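Local coordinates for protein ribokinase (Cryptococcus neoformans var. grubii serotype A, PDB 6CW5) that probably phosphorylates D-ribose at O-5, using ATP and magnesium, to give D-ribose 5-phosphate and ADP, at residues Y138-Q144 and L166-N171. Sequence-based numbering, arbitrary orientation.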
loop_
_atom_site.group_PDB
_atom_site.type_symbol
_atom_site.label_atom_id
_atom_site.label_comp_id
_atom_site.label_asym_id
_atom_site.label_seq_id
_atom_site.Cartn_x
_atom_site.Cartn_y
_atom_site.Cartn_z
ATOM N N TYR A 138 13.362 13.336 7.466
ATOM C CA TYR A 138 14.121 12.812 6.335
ATOM C C TYR A 138 14.212 13.816 5.196
ATOM O O TYR A 138 13.252 14.537 4.912
ATOM C CB TYR A 138 13.487 11.525 5.818
ATOM C CG TYR A 138 13.425 10.489 6.901
ATOM C CD1 TYR A 138 14.591 9.879 7.367
ATOM C CD2 TYR A 138 12.214 10.149 7.493
ATOM C CE1 TYR A 138 14.542 8.927 8.365
ATOM C CE2 TYR A 138 12.155 9.191 8.499
ATOM C CZ TYR A 138 13.323 8.597 8.930
ATOM O OH TYR A 138 13.278 7.667 9.931
ATOM N N THR A 139 15.377 13.843 4.542
ATOM C CA THR A 139 15.586 14.586 3.313
ATOM C C THR A 139 15.627 13.678 2.092
ATOM O O THR A 139 15.438 14.164 0.968
ATOM C CB THR A 139 16.901 15.382 3.384
ATOM O OG1 THR A 139 17.987 14.486 3.674
ATOM C CG2 THR A 139 16.836 16.470 4.464
ATOM N N HIS A 140 15.886 12.382 2.284
ATOM C CA HIS A 140 16.052 11.443 1.176
ATOM C C HIS A 140 15.261 10.178 1.464
ATOM O O HIS A 140 15.202 9.731 2.614
ATOM C CB HIS A 140 17.548 11.096 0.964
ATOM C CG HIS A 140 18.342 12.244 0.421
ATOM N ND1 HIS A 140 18.604 13.380 1.159
ATOM C CD2 HIS A 140 18.868 12.462 -0.805
ATOM C CE1 HIS A 140 19.288 14.233 0.418
ATOM N NE2 HIS A 140 19.453 13.706 -0.778
ATOM N N LEU A 141 14.679 9.598 0.410
ATOM C CA LEU A 141 13.974 8.325 0.476
ATOM C C LEU A 141 14.582 7.373 -0.535
ATOM O O LEU A 141 14.812 7.750 -1.691
ATOM C CB LEU A 141 12.481 8.491 0.198
ATOM C CG LEU A 141 11.670 7.198 0.040
ATOM C CD1 LEU A 141 11.425 6.510 1.429
ATOM C CD2 LEU A 141 10.336 7.503 -0.673
ATOM N N LEU A 142 14.830 6.140 -0.110
ATOM C CA LEU A 142 15.303 5.087 -1.005
ATOM C C LEU A 142 14.307 3.941 -0.977
ATOM O O LEU A 142 13.963 3.451 0.101
ATOM C CB LEU A 142 16.681 4.625 -0.541
ATOM C CG LEU A 142 17.554 3.690 -1.334
ATOM C CD1 LEU A 142 17.600 4.091 -2.822
ATOM C CD2 LEU A 142 18.931 3.762 -0.707
ATOM N N VAL A 143 13.845 3.506 -2.157
ATOM C CA VAL A 143 12.847 2.449 -2.269
ATOM C C VAL A 143 13.265 1.508 -3.389
ATOM O O VAL A 143 14.014 1.875 -4.293
ATOM C CB VAL A 143 11.406 2.964 -2.529
ATOM C CG1 VAL A 143 10.745 3.452 -1.206
ATOM C CG2 VAL A 143 11.397 4.080 -3.582
ATOM N N GLN A 144 12.807 0.266 -3.289
ATOM C CA GLN A 144 13.061 -0.733 -4.327
ATOM C C GLN A 144 11.748 -1.435 -4.570
ATOM O O GLN A 144 10.705 -0.789 -4.487
ATOM C CB GLN A 144 14.150 -1.726 -3.909
ATOM C CG GLN A 144 15.402 -1.016 -3.319
ATOM C CD GLN A 144 15.261 -0.784 -1.824
ATOM O OE1 GLN A 144 14.503 -1.496 -1.145
ATOM N NE2 GLN A 144 15.984 0.220 -1.295
ATOM N N LEU A 166 10.972 15.474 -0.593
ATOM C CA LEU A 166 12.212 14.751 -0.372
ATOM C C LEU A 166 12.869 14.447 -1.706
ATOM O O LEU A 166 12.223 14.434 -2.751
ATOM C CB LEU A 166 11.966 13.424 0.352
ATOM C CG LEU A 166 11.798 13.521 1.878
ATOM C CD1 LEU A 166 10.580 14.319 2.284
ATOM C CD2 LEU A 166 11.687 12.120 2.414
ATOM N N THR A 167 14.154 14.140 -1.653
ATOM C CA THR A 167 14.843 13.563 -2.798
ATOM C C THR A 167 14.616 12.062 -2.753
ATOM O O THR A 167 15.080 11.388 -1.829
ATOM C CB THR A 167 16.328 13.894 -2.748
ATOM O OG1 THR A 167 16.513 15.311 -2.807
ATOM C CG2 THR A 167 17.033 13.242 -3.917
ATOM N N SER A 168 13.874 11.532 -3.714
ATOM C CA SER A 168 13.536 10.113 -3.692
ATOM C C SER A 168 14.305 9.384 -4.784
ATOM O O SER A 168 14.485 9.908 -5.885
ATOM C CB SER A 168 12.041 9.909 -3.880
ATOM O OG SER A 168 11.638 10.635 -5.029
ATOM N N VAL A 169 14.715 8.154 -4.482
ATOM C CA VAL A 169 15.581 7.347 -5.338
ATOM C C VAL A 169 14.970 5.957 -5.402
ATOM O O VAL A 169 14.686 5.362 -4.362
ATOM C CB VAL A 169 17.020 7.293 -4.782
ATOM C CG1 VAL A 169 17.914 6.464 -5.672
ATOM C CG2 VAL A 169 17.592 8.696 -4.632
ATOM N N PHE A 170 14.729 5.455 -6.617
ATOM C CA PHE A 170 14.001 4.197 -6.788
ATOM C C PHE A 170 14.814 3.246 -7.650
ATOM O O PHE A 170 15.356 3.653 -8.680
ATOM C CB PHE A 170 12.663 4.494 -7.434
ATOM C CG PHE A 170 11.842 3.282 -7.816
ATOM C CD1 PHE A 170 11.523 2.300 -6.889
ATOM C CD2 PHE A 170 11.283 3.203 -9.095
ATOM C CE1 PHE A 170 10.708 1.232 -7.238
ATOM C CE2 PHE A 170 10.493 2.129 -9.453
ATOM C CZ PHE A 170 10.181 1.148 -8.516
ATOM N N ASN A 171 14.887 1.983 -7.231
ATOM C CA ASN A 171 15.557 0.924 -7.987
ATOM C C ASN A 171 14.508 -0.161 -8.232
ATOM O O ASN A 171 14.087 -0.847 -7.277
ATOM C CB ASN A 171 16.751 0.429 -7.164
ATOM C CG ASN A 171 17.489 -0.761 -7.772
ATOM O OD1 ASN A 171 17.924 -1.654 -7.031
ATOM N ND2 ASN A 171 17.698 -0.756 -9.091
HETATM O O HOH W 1 16.425 16.425 -0.336
HETATM O O HOH W 2 19.881 15.469 -2.794
#
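His140 carries CG opposite its own carbonyl carbon (chi1 -70°), which swings the imidazole alongside Thr167, and the threonine CB sits over one ring face, 3.5 Å from His140 CD2. The ring's rotation is fixed from its edge: Thr139 OG1 lies in the imidazole plane and shares a 2.8 Å hydrogen bond with His140 ND1, while a water is hydrogen-bonded to His140 NE2. A second water donates to Thr139 O and also bonds Thr167 OG1. Thr139 O therefore holds two partners, the other being Thr167 N at 2.9 Å, the first rung of a parallel ladder that continues through Leu141 N to Thr167 O, Val169 N to Leu141 O, Val143 N to Val169 O and Asn171 N to Val143 O. The bond to Leu141 O is the most bent at hydrogen (142°). These neighbouring strands of the central sheet of the PfkB-family kinase fold are joined by helix 149-161 in a beta-alpha-beta crossover. That helix packs on the face bearing Leu141, Val143 and Ser168, whereas helix 279-292 covers His140, Leu142 and Val169. On the latter face Leu142 CD1 rests 3.7 Å from Val169 CG1. On the other, Phe170 crosses Val143 at about a right angle, with Phe170 CD1 3.8 Å from Val143 CG2; the edge of the phenyl ring also meets Gln144 O, which lies in the ring plane 3.4 Å from Phe170 CE1. Beyond the strand ends, Gln144 NE2 is hydrogen-bonded to Gln55 OE1 and Asn171 ND2 to Ile193 O; Gln144 lies close to Gly52 of the predicted ribose site and Asn171 to Asp281, the predicted proton acceptor.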